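Local coordinates for lovastatin nonaketide synthase, polyketide synthase component (Aspergillus terreus, PDB 7CPX), which builds dihydromonacolin L, the nonaketide precursor of lovastatin, by iterative condensation of malonyl-CoA units with methylation and NADPH-dependent reduction, at residues His1109-Arg1114 with Asn2194-Ala2199; Met1141-Leu1146 with Glu2362-His2367; Gly2166-Ser2171 with Gly2334-Val2339; Leu2172-Val2177 with Glu2202-Arg2207. The protein carries 2 engineered substitutions. One frame throughout, in Å; residues are numbered along the deposited sequence.

Contact 1 (His1109-Arg1114 with Asn2194-Ala2199); sequences HPHMNR and NPKWLA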
# COMPACT_ATOMS: atom_id res chain seq x y z
N HIS A 1109 -36.75 -9.92 23.26
CA HIS A 1109 -37.75 -8.89 23.50
C HIS A 1109 -39.16 -9.47 23.43
O HIS A 1109 -39.50 -10.18 22.47
CB HIS A 1109 -37.58 -7.76 22.49
CG HIS A 1109 -38.17 -6.45 22.93
ND1 HIS A 1109 -37.71 -5.77 24.03
CD2 HIS A 1109 -39.18 -5.72 22.43
CE1 HIS A 1109 -38.41 -4.66 24.19
NE2 HIS A 1109 -39.31 -4.61 23.23
N PRO A 1110 -40.01 -9.19 24.43
CA PRO A 1110 -41.12 -10.09 24.74
C PRO A 1110 -42.14 -10.30 23.63
O PRO A 1110 -42.32 -11.43 23.15
CB PRO A 1110 -41.78 -9.40 25.94
CG PRO A 1110 -41.50 -7.95 25.71
CD PRO A 1110 -40.11 -7.92 25.17
N HIS A 1111 -42.80 -9.23 23.22
CA HIS A 1111 -43.89 -9.30 22.25
C HIS A 1111 -43.43 -8.59 20.98
O HIS A 1111 -43.11 -7.40 21.01
CB HIS A 1111 -45.16 -8.63 22.78
CG HIS A 1111 -45.42 -8.89 24.22
ND1 HIS A 1111 -46.21 -9.93 24.66
CD2 HIS A 1111 -45.02 -8.23 25.33
CE1 HIS A 1111 -46.27 -9.91 25.98
NE2 HIS A 1111 -45.56 -8.88 26.41
N MET A 1112 -43.41 -9.33 19.88
CA MET A 1112 -42.99 -8.77 18.61
C MET A 1112 -43.85 -9.40 17.54
O MET A 1112 -43.83 -10.62 17.36
CB MET A 1112 -41.51 -9.02 18.36
CG MET A 1112 -40.64 -8.94 19.61
SD MET A 1112 -38.88 -8.92 19.23
CE MET A 1112 -38.62 -7.18 18.96
N ASN A 1113 -44.64 -8.58 16.85
CA ASN A 1113 -45.45 -9.08 15.75
C ASN A 1113 -44.56 -9.81 14.75
O ASN A 1113 -43.50 -9.31 14.37
CB ASN A 1113 -46.18 -7.92 15.07
CG ASN A 1113 -47.16 -7.23 16.00
OD1 ASN A 1113 -48.35 -7.54 16.00
ND2 ASN A 1113 -46.66 -6.29 16.80
N ARG A 1114 -45.01 -11.00 14.35
CA ARG A 1114 -44.23 -11.86 13.47
C ARG A 1114 -44.12 -11.24 12.09
O ARG A 1114 -45.08 -11.26 11.31
CB ARG A 1114 -44.87 -13.24 13.39
CG ARG A 1114 -44.05 -14.27 12.62
CD ARG A 1114 -44.87 -15.51 12.32
NE ARG A 1114 -46.01 -15.20 11.46
CZ ARG A 1114 -45.96 -15.10 10.14
NH1 ARG A 1114 -44.83 -15.29 9.48
NH2 ARG A 1114 -47.07 -14.81 9.47
N ASN A 2194 -47.72 -8.83 29.47
CA ASN A 2194 -46.70 -9.46 30.29
C ASN A 2194 -46.27 -8.50 31.40
O ASN A 2194 -45.95 -7.34 31.12
CB ASN A 2194 -45.50 -9.85 29.44
CG ASN A 2194 -44.54 -10.77 30.17
OD1 ASN A 2194 -44.27 -10.60 31.35
ND2 ASN A 2194 -44.01 -11.76 29.45
N PRO A 2195 -46.24 -8.94 32.67
CA PRO A 2195 -45.75 -8.04 33.72
C PRO A 2195 -44.35 -7.54 33.46
O PRO A 2195 -44.01 -6.40 33.80
CB PRO A 2195 -45.82 -8.91 34.99
CG PRO A 2195 -46.80 -9.99 34.66
CD PRO A 2195 -46.65 -10.25 33.20
N LYS A 2196 -43.51 -8.38 32.85
CA LYS A 2196 -42.18 -7.96 32.46
C LYS A 2196 -42.21 -6.82 31.46
O LYS A 2196 -41.26 -6.02 31.41
CB LYS A 2196 -41.42 -9.17 31.92
CG LYS A 2196 -40.10 -8.89 31.23
CD LYS A 2196 -40.16 -9.26 29.76
CE LYS A 2196 -40.81 -8.17 28.94
NZ LYS A 2196 -42.28 -8.37 28.77
N TRP A 2197 -43.28 -6.69 30.67
CA TRP A 2197 -43.41 -5.52 29.81
C TRP A 2197 -43.66 -4.27 30.63
O TRP A 2197 -43.15 -3.18 30.31
CB TRP A 2197 -44.54 -5.72 28.80
CG TRP A 2197 -44.73 -4.55 27.89
CD1 TRP A 2197 -44.14 -4.36 26.67
CD2 TRP A 2197 -45.55 -3.41 28.12
NE1 TRP A 2197 -44.55 -3.17 26.13
CE2 TRP A 2197 -45.42 -2.56 27.00
CE3 TRP A 2197 -46.39 -3.01 29.17
CZ2 TRP A 2197 -46.09 -1.35 26.90
CZ3 TRP A 2197 -47.06 -1.81 29.06
CH2 TRP A 2197 -46.91 -0.99 27.94
N LEU A 2198 -44.45 -4.39 31.70
CA LEU A 2198 -44.60 -3.29 32.64
C LEU A 2198 -43.25 -2.93 33.24
O LEU A 2198 -42.94 -1.74 33.41
CB LEU A 2198 -45.60 -3.67 33.73
CG LEU A 2198 -46.96 -4.17 33.25
CD1 LEU A 2198 -47.78 -4.68 34.42
CD2 LEU A 2198 -47.71 -3.09 32.50
N ALA A 2199 -42.43 -3.93 33.55
CA ALA A 2199 -41.08 -3.65 34.05
C ALA A 2199 -40.26 -2.90 33.01
O ALA A 2199 -39.54 -1.95 33.34
CB ALA A 2199 -40.39 -4.96 34.44

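Contact 2 (Met1141-Leu1146 with Glu2362-His2367); sequences MQRADL and EEHELH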
# COMPACT_ATOMS: atom_id res chain seq x y z
N MET A 1141 -38.30 -13.30 11.62
CA MET A 1141 -38.12 -12.07 12.37
C MET A 1141 -39.46 -11.66 12.98
O MET A 1141 -40.53 -12.05 12.51
CB MET A 1141 -37.58 -10.94 11.48
CG MET A 1141 -37.30 -9.65 12.23
SD MET A 1141 -36.36 -8.45 11.26
CE MET A 1141 -37.49 -8.16 9.90
N GLN A 1142 -39.37 -10.87 14.04
CA GLN A 1142 -40.55 -10.34 14.71
C GLN A 1142 -40.16 -9.03 15.37
O GLN A 1142 -39.12 -8.95 16.02
CB GLN A 1142 -41.10 -11.34 15.73
CG GLN A 1142 -40.08 -11.84 16.73
CD GLN A 1142 -39.46 -13.16 16.33
OE1 GLN A 1142 -38.92 -13.30 15.23
NE2 GLN A 1142 -39.55 -14.15 17.21
N ARG A 1143 -41.01 -8.01 15.20
CA ARG A 1143 -40.66 -6.65 15.59
C ARG A 1143 -41.72 -6.03 16.48
O ARG A 1143 -42.91 -6.33 16.36
CB ARG A 1143 -40.47 -5.75 14.36
CG ARG A 1143 -41.77 -5.43 13.63
CD ARG A 1143 -41.58 -4.37 12.57
NE ARG A 1143 -41.03 -3.14 13.14
CZ ARG A 1143 -41.74 -2.26 13.83
NH1 ARG A 1143 -43.03 -2.45 14.07
NH2 ARG A 1143 -41.15 -1.17 14.29
N ALA A 1144 -41.28 -5.14 17.37
CA ALA A 1144 -42.18 -4.33 18.18
C ALA A 1144 -41.35 -3.39 19.03
O ALA A 1144 -40.16 -3.61 19.25
CB ALA A 1144 -43.08 -5.18 19.06
N ASP A 1145 -42.01 -2.33 19.52
CA ASP A 1145 -41.40 -1.39 20.45
C ASP A 1145 -40.07 -0.86 19.91
O ASP A 1145 -39.07 -0.77 20.63
CB ASP A 1145 -41.20 -2.03 21.82
CG ASP A 1145 -42.50 -2.52 22.43
OD1 ASP A 1145 -43.56 -2.32 21.81
OD2 ASP A 1145 -42.46 -3.10 23.54
N LEU A 1146 -40.06 -0.52 18.62
CA LEU A 1146 -38.85 -0.03 17.96
C LEU A 1146 -37.72 -1.04 18.11
O LEU A 1146 -36.56 -0.68 18.34
CB LEU A 1146 -38.45 1.34 18.52
CG LEU A 1146 -37.39 2.11 17.73
CD1 LEU A 1146 -37.83 2.30 16.29
CD2 LEU A 1146 -37.11 3.45 18.39
N GLU A 2362 -47.74 4.06 10.45
CA GLU A 2362 -46.76 3.29 11.21
C GLU A 2362 -47.06 3.39 12.70
O GLU A 2362 -47.79 4.26 13.17
CB GLU A 2362 -45.34 3.79 10.93
CG GLU A 2362 -45.09 4.30 9.52
CD GLU A 2362 -45.55 3.34 8.44
OE1 GLU A 2362 -46.75 2.99 8.42
OE2 GLU A 2362 -44.71 2.94 7.61
N GLU A 2363 -46.46 2.46 13.45
CA GLU A 2363 -46.55 2.51 14.91
C GLU A 2363 -46.11 3.87 15.42
O GLU A 2363 -46.82 4.53 16.20
CB GLU A 2363 -45.70 1.39 15.51
CG GLU A 2363 -45.57 1.43 17.02
CD GLU A 2363 -44.66 0.32 17.54
OE1 GLU A 2363 -44.49 -0.69 16.83
OE2 GLU A 2363 -44.11 0.47 18.65
N HIS A 2364 -44.93 4.33 14.98
CA HIS A 2364 -44.42 5.61 15.43
C HIS A 2364 -45.11 6.77 14.73
O HIS A 2364 -45.27 7.84 15.33
CB HIS A 2364 -42.91 5.66 15.21
CG HIS A 2364 -42.20 4.44 15.70
ND1 HIS A 2364 -41.96 4.21 17.04
CD2 HIS A 2364 -41.72 3.36 15.04
CE1 HIS A 2364 -41.34 3.05 17.18
NE2 HIS A 2364 -41.19 2.52 15.98
N GLU A 2365 -45.55 6.59 13.49
CA GLU A 2365 -46.40 7.60 12.87
C GLU A 2365 -47.75 7.68 13.57
O GLU A 2365 -48.33 8.77 13.68
CB GLU A 2365 -46.58 7.31 11.38
CG GLU A 2365 -45.39 7.73 10.54
CD GLU A 2365 -45.69 7.69 9.06
OE1 GLU A 2365 -46.72 7.09 8.68
OE2 GLU A 2365 -44.90 8.25 8.26
N LEU A 2366 -48.26 6.55 14.05
CA LEU A 2366 -49.46 6.59 14.88
C LEU A 2366 -49.20 7.33 16.18
O LEU A 2366 -50.06 8.07 16.67
CB LEU A 2366 -49.96 5.18 15.16
CG LEU A 2366 -51.10 5.08 16.18
CD1 LEU A 2366 -52.29 5.92 15.74
CD2 LEU A 2366 -51.52 3.64 16.36
N HIS A 2367 -48.02 7.13 16.77
CA HIS A 2367 -47.65 7.89 17.96
C HIS A 2367 -47.62 9.38 17.66
O HIS A 2367 -48.09 10.19 18.46
CB HIS A 2367 -46.30 7.42 18.48
CG HIS A 2367 -46.27 5.98 18.90
ND1 HIS A 2367 -45.10 5.31 19.16
CD2 HIS A 2367 -47.27 5.10 19.10
CE1 HIS A 2367 -45.38 4.06 19.50
NE2 HIS A 2367 -46.69 3.91 19.47

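Contact 3 (Gly2166-Ser2171 with Gly2334-Val2339); sequences GDLGRS and GAVYGV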
# COMPACT_ATOMS: atom_id res chain seq x y z
N GLY A 2166 -53.38 -3.91 23.49
CA GLY A 2166 -52.73 -4.68 22.46
C GLY A 2166 -51.39 -4.08 22.08
O GLY A 2166 -50.83 -3.22 22.77
N ASP A 2167 -50.86 -4.55 20.95
CA ASP A 2167 -49.57 -4.05 20.49
C ASP A 2167 -49.62 -2.55 20.23
O ASP A 2167 -48.70 -1.82 20.61
CB ASP A 2167 -49.15 -4.80 19.22
CG ASP A 2167 -49.14 -6.30 19.41
OD1 ASP A 2167 -49.62 -6.78 20.45
OD2 ASP A 2167 -48.64 -7.01 18.51
N LEU A 2168 -50.70 -2.08 19.61
CA LEU A 2168 -50.83 -0.65 19.34
C LEU A 2168 -50.86 0.14 20.64
O LEU A 2168 -50.14 1.13 20.80
CB LEU A 2168 -52.10 -0.40 18.52
CG LEU A 2168 -52.50 1.05 18.23
CD1 LEU A 2168 -53.40 1.08 17.01
CD2 LEU A 2168 -53.20 1.70 19.41
N GLY A 2169 -51.70 -0.28 21.58
CA GLY A 2169 -51.81 0.44 22.84
C GLY A 2169 -50.53 0.39 23.65
O GLY A 2169 -50.14 1.38 24.27
N ARG A 2170 -49.88 -0.77 23.67
CA ARG A 2170 -48.62 -0.89 24.41
C ARG A 2170 -47.54 -0.01 23.80
O ARG A 2170 -46.76 0.62 24.52
CB ARG A 2170 -48.19 -2.35 24.45
CG ARG A 2170 -49.06 -3.20 25.36
CD ARG A 2170 -48.62 -4.64 25.36
NE ARG A 2170 -48.79 -5.26 24.05
CZ ARG A 2170 -48.50 -6.53 23.78
NH1 ARG A 2170 -48.01 -7.33 24.70
NH2 ARG A 2170 -48.70 -6.99 22.55
N SER A 2171 -47.46 0.03 22.47
CA SER A 2171 -46.51 0.92 21.82
C SER A 2171 -46.82 2.38 22.15
O SER A 2171 -45.91 3.17 22.43
CB SER A 2171 -46.54 0.71 20.31
OG SER A 2171 -47.85 0.92 19.79
N GLY A 2334 -55.67 5.45 9.58
CA GLY A 2334 -55.76 4.53 8.47
C GLY A 2334 -55.46 3.11 8.92
O GLY A 2334 -55.83 2.72 10.03
N ALA A 2335 -54.79 2.34 8.07
CA ALA A 2335 -54.44 0.97 8.38
C ALA A 2335 -53.10 0.96 9.11
O ALA A 2335 -52.06 1.29 8.53
CB ALA A 2335 -54.37 0.12 7.11
N VAL A 2336 -53.13 0.59 10.39
CA VAL A 2336 -51.92 0.51 11.20
C VAL A 2336 -51.30 -0.86 10.98
O VAL A 2336 -51.79 -1.86 11.51
CB VAL A 2336 -52.21 0.76 12.68
CG1 VAL A 2336 -50.92 0.92 13.46
CG2 VAL A 2336 -53.08 2.00 12.84
N TYR A 2337 -50.21 -0.91 10.21
CA TYR A 2337 -49.58 -2.17 9.87
C TYR A 2337 -48.64 -2.68 10.96
O TYR A 2337 -48.63 -3.87 11.27
CB TYR A 2337 -48.81 -2.03 8.56
CG TYR A 2337 -49.69 -1.95 7.34
CD1 TYR A 2337 -50.36 -0.78 7.01
CD2 TYR A 2337 -49.85 -3.05 6.51
CE1 TYR A 2337 -51.17 -0.71 5.90
CE2 TYR A 2337 -50.66 -2.99 5.39
CZ TYR A 2337 -51.32 -1.82 5.09
OH TYR A 2337 -52.12 -1.75 3.98
N GLY A 2338 -47.84 -1.78 11.55
CA GLY A 2338 -46.88 -2.21 12.55
C GLY A 2338 -47.53 -2.84 13.76
O GLY A 2338 -46.98 -3.78 14.35
N VAL A 2339 -48.70 -2.35 14.15
CA VAL A 2339 -49.39 -2.81 15.36
C VAL A 2339 -50.89 -2.64 15.15
O VAL A 2339 -51.34 -1.94 14.25
CB VAL A 2339 -48.92 -2.03 16.61
CG1 VAL A 2339 -47.51 -2.44 17.00
CG2 VAL A 2339 -49.00 -0.53 16.37

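Contact 4 (Leu2172-Val2177 with Glu2202-Arg2207); sequences LGRWMV and EELGGR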
# COMPACT_ATOMS: atom_id res chain seq x y z
N LEU A 2172 -48.10 2.75 22.13
CA LEU A 2172 -48.47 4.12 22.47
C LEU A 2172 -48.08 4.45 23.90
O LEU A 2172 -47.59 5.55 24.18
CB LEU A 2172 -49.97 4.32 22.26
CG LEU A 2172 -50.44 5.77 22.35
CD1 LEU A 2172 -49.96 6.57 21.15
CD2 LEU A 2172 -51.94 5.84 22.47
N GLY A 2173 -48.29 3.51 24.82
CA GLY A 2173 -47.93 3.75 26.21
C GLY A 2173 -46.43 3.88 26.41
O GLY A 2173 -45.97 4.74 27.17
N ARG A 2174 -45.65 3.02 25.76
CA ARG A 2174 -44.20 3.12 25.90
C ARG A 2174 -43.70 4.43 25.31
O ARG A 2174 -42.80 5.07 25.86
CB ARG A 2174 -43.50 1.92 25.25
CG ARG A 2174 -43.39 1.97 23.73
CD ARG A 2174 -42.49 0.85 23.23
NE ARG A 2174 -41.15 0.95 23.78
CZ ARG A 2174 -40.18 1.72 23.29
NH1 ARG A 2174 -40.38 2.48 22.23
NH2 ARG A 2174 -38.99 1.72 23.88
N TRP A 2175 -44.29 4.87 24.19
CA TRP A 2175 -43.95 6.17 23.64
C TRP A 2175 -44.32 7.29 24.60
O TRP A 2175 -43.55 8.24 24.81
CB TRP A 2175 -44.66 6.36 22.29
CG TRP A 2175 -44.62 7.75 21.78
CD1 TRP A 2175 -43.66 8.31 21.00
CD2 TRP A 2175 -45.60 8.77 22.01
NE1 TRP A 2175 -43.98 9.62 20.73
CE2 TRP A 2175 -45.17 9.92 21.34
CE3 TRP A 2175 -46.80 8.81 22.72
CZ2 TRP A 2175 -45.89 11.11 21.36
CZ3 TRP A 2175 -47.52 9.99 22.74
CH2 TRP A 2175 -47.06 11.12 22.07
N MET A 2176 -45.50 7.20 25.21
CA MET A 2176 -45.92 8.19 26.19
C MET A 2176 -44.89 8.32 27.31
O MET A 2176 -44.43 9.43 27.62
CB MET A 2176 -47.28 7.80 26.78
CG MET A 2176 -48.48 8.17 25.96
SD MET A 2176 -49.98 7.73 26.86
CE MET A 2176 -51.23 8.54 25.88
N VAL A 2177 -44.52 7.20 27.92
CA VAL A 2177 -43.55 7.25 29.01
C VAL A 2177 -42.21 7.76 28.51
O VAL A 2177 -41.50 8.47 29.23
CB VAL A 2177 -43.41 5.87 29.70
CG1 VAL A 2177 -43.02 4.82 28.70
CG2 VAL A 2177 -42.39 5.94 30.81
N GLU A 2202 -41.29 0.55 32.84
CA GLU A 2202 -40.80 1.20 34.05
C GLU A 2202 -39.35 1.63 33.88
O GLU A 2202 -38.95 2.71 34.34
CB GLU A 2202 -40.96 0.27 35.25
CG GLU A 2202 -42.38 0.14 35.75
CD GLU A 2202 -42.56 -1.00 36.73
OE1 GLU A 2202 -41.56 -1.67 37.04
OE2 GLU A 2202 -43.70 -1.21 37.20
N GLU A 2203 -38.55 0.79 33.22
CA GLU A 2203 -37.17 1.19 32.93
C GLU A 2203 -37.13 2.49 32.13
O GLU A 2203 -36.19 3.27 32.27
CB GLU A 2203 -36.45 0.08 32.16
CG GLU A 2203 -36.30 -1.21 32.94
CD GLU A 2203 -35.56 -2.28 32.15
OE1 GLU A 2203 -35.20 -2.02 30.99
OE2 GLU A 2203 -35.33 -3.38 32.71
N LEU A 2204 -38.15 2.73 31.31
CA LEU A 2204 -38.24 3.99 30.57
C LEU A 2204 -38.57 5.17 31.47
O LEU A 2204 -38.41 6.32 31.03
CB LEU A 2204 -39.29 3.88 29.47
CG LEU A 2204 -39.08 2.76 28.45
CD1 LEU A 2204 -40.25 2.67 27.49
CD2 LEU A 2204 -37.79 2.97 27.68
N GLY A 2205 -39.02 4.93 32.69
CA GLY A 2205 -39.31 6.00 33.62
C GLY A 2205 -40.78 6.30 33.77
O GLY A 2205 -41.18 7.47 33.82
N GLY A 2206 -41.61 5.26 33.85
CA GLY A 2206 -43.03 5.44 34.06
C GLY A 2206 -43.72 4.19 34.56
O GLY A 2206 -43.47 3.09 34.05
N ARG A 2207 -44.60 4.35 35.54
CA ARG A 2207 -45.33 3.22 36.11
C ARG A 2207 -46.53 2.92 35.22
O ARG A 2207 -47.44 3.75 35.07
CB ARG A 2207 -45.77 3.53 37.53
CG ARG A 2207 -46.54 2.41 38.21
CD ARG A 2207 -46.70 2.66 39.70
NE ARG A 2207 -47.40 3.91 39.97
CZ ARG A 2207 -47.65 4.38 41.19
NH1 ARG A 2207 -47.27 3.73 42.27
NH2 ARG A 2207 -48.29 5.54 41.32

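Contact 1 (His1109-Arg1114 with Asn2194-Ala2199)
P1110 of the dehydratase domain meets the end of K2196 of the ketoreductase domain. The lysine leaves its helix with CG anti to the backbone N (chi1 169°), and its chain then turns at every later torsion, lying obliquely against the proline. CE and NZ together lie against CB and CG of the proline ring, CE 3.3 Å from P1110 CG.

The second kind of contact involves rings. H1111 turns an edge to the helix start, its NE2 3.2 Å from CB of N2194 and 4.1 Å from CB of W2197. The imidazole and the five-membered ring of W2197 are an oblique aromatic pair, centroids 5.9 Å apart and planes at 68°. R2170 packs against both.

Between the two segments there are no hydrogen bonds; the capping bond lies inside the helix start. N2194 is the N-cap, its OD1 accepting from K2196 N at 2.8 Å, while its CB faces the histidine. W2197 NE1 makes a weak hydrogen bond to OD2 of D1145, in a neighbouring part of the dehydratase.

These two segments thus join by close fit, with that weak bond as a polar link beside them. With H1111 NE2 4.1 Å from K2196 NZ, a charged lysine would probably disfavour protonation of the imidazole.

Contact 2 (Met1141-Leu1146 with Glu2362-His2367)
R1143 reaches from strand 1140-1144 of the dehydratase to E2363 and H2364 at the start of a ketoreductase helix. From CB, the first torsion sets CG between the backbone N and the carbonyl carbon (chi1 71°); the side chain packs on V1115. CD continues the chain in extended form, and a bend at chi3 then turns NE aside, where it makes a weak hydrogen bond to the carbonyl of G1182. At the tip the two terminal nitrogens divide their work. NH1 forms a long salt bridge to E2363 OE1 at 3.6 Å, with the carboxylate oxygen near the guanidinium plane. NH2 has its strongest partner in the carbonyl oxygen of A1183; it also faces H2364 NE2 at 4.1 Å, tip to tip, the two flat groups being nearly perpendicular (85°).

The imidazole has an apolar neighbour as well. L1146 crosses it at about a right angle, with CB 3.6 Å from H2364 CE1 and CD1 3.4 Å from NE2. The other oxygen of E2363, OE2, lies 4.3 Å from D1145 OD1; R1143 probably offsets part of the repulsion between these like charges.

In what is assigned as the C-terminal hotdog fold, strand 1140-1144 runs between 1113-1115 and 1147-1152. Helix 2167-2178 lies alongside, S2171 packing on E2363 and R2174 on D1145, so that strand 1140-1144 and the loop after it meet two ketoreductase helices, 2363-2385 and 2167-2178.

Contact 3 (Gly2166-Ser2171 with Gly2334-Val2339)
V2339 lays its branched side chain over the first turn of helix 2167-2178, its two methyls divided between neighbouring residues. CG1, anti to the carbonyl carbon (chi1 -72°), touches CB of D2167 at 3.6 Å. CG2 turns to L2168, 3.8 Å from its CB, and also reaches S2171, where OG is 3.9 Å away. Between the methyls, V2339 CB sits 3.5 Å from the backbone N of L2168, so the valine packs on main chain as well as on side chains.

A looser apolar contact extends the patch: L2168 CD1 meets V2336 CG2 at 4.3 Å, and V2336 sits in a short, loosely paired strand. On the helix itself, the hydroxyl of S2171 donates to the carbonyl oxygen of L2168, OG lying 34° out of the plane of that carbonyl; it also has a weak hydrogen bond with H2367 NE2. The polar group is thus turned back onto its own helix beside the valine methyl. E2363 and L2366 of helix 2363-2385 pack against the same patch.

The arrangement belongs to the Rossmann fold of the ketoreductase. Helix 2167-2178 follows strand 2158-2162 and the glycine-rich turn, while segment 2334-2339 follows strand 2329-2333. L2168, G2334 and V2336 are among the residues that line the NADP pocket.

Contact 4 (Leu2172-Val2177 with Glu2202-Arg2207)
L2204 and V2177 are brought together by their first torsions: L2204 holds CG anti to its carbonyl carbon (chi1 -58°), and V2177 sets CG1 between backbone N and carbonyl carbon (chi1 57°), against the leucine, and CG2 anti to N, against the glycines. R2174 approaches the same leucine after a bend at chi3. The setting is the first half of the Rossmann fold of the ketoreductase. Strands 2158-2162, 2183-2187 and 2207-2210 are consecutive parallel neighbours, and the two helices of this contact make the crossovers that link them.

The apolar core of the contact is a right-angled crossing, V2177 CG1 3.7 Å from L2204 CD1. That same leucine methyl also lies 3.9 Å from R2174 NH2, so the end of the arginine lies obliquely beside it. The aliphatic base of R2174 contributes too, with CB 4.0 Å from L2204 CD1.

Beyond the leucine the chain turns from helix to strand on two glycines. G2205 has a positive phi of 103°, a conformation in which a CB would press on the preceding carbonyl oxygen, and its N bonds back to E2202 O at 2.8 Å. G2206 presents its bare backbone to the valine. Nearby, E2203 OE1 forms a salt bridge to R2023 of the second subunit. The closest approach between the two segments falls at the glycines, where V2177 CG2 lies 3.2 Å from the backbone N of G2206.

How the contacts relate
Contacts 1 and 2 carry the dehydratase onto the ketoreductase, whereas contacts 3 and 4 lie inside the ketoreductase. The first two have centres about 13 Å apart and share neighbouring strands, bridged by a probable hydrogen bond of N1113 O with R1143 N at 2.9 Å. Contact 2 lies nearest to contact 3, about 7 Å between centres, and H2367 NE2 and S2171 OG, 3.2 Å apart, tie them weakly. Helix 2167-2178 then runs from contact 3 into contact 4, whose R2174 CD packs 3.5 Å from D1145 CB of contact 2. Contact 3 alone contributes residues to the NADP pocket; thus the helix that borders the cofactor also backs the domain interface.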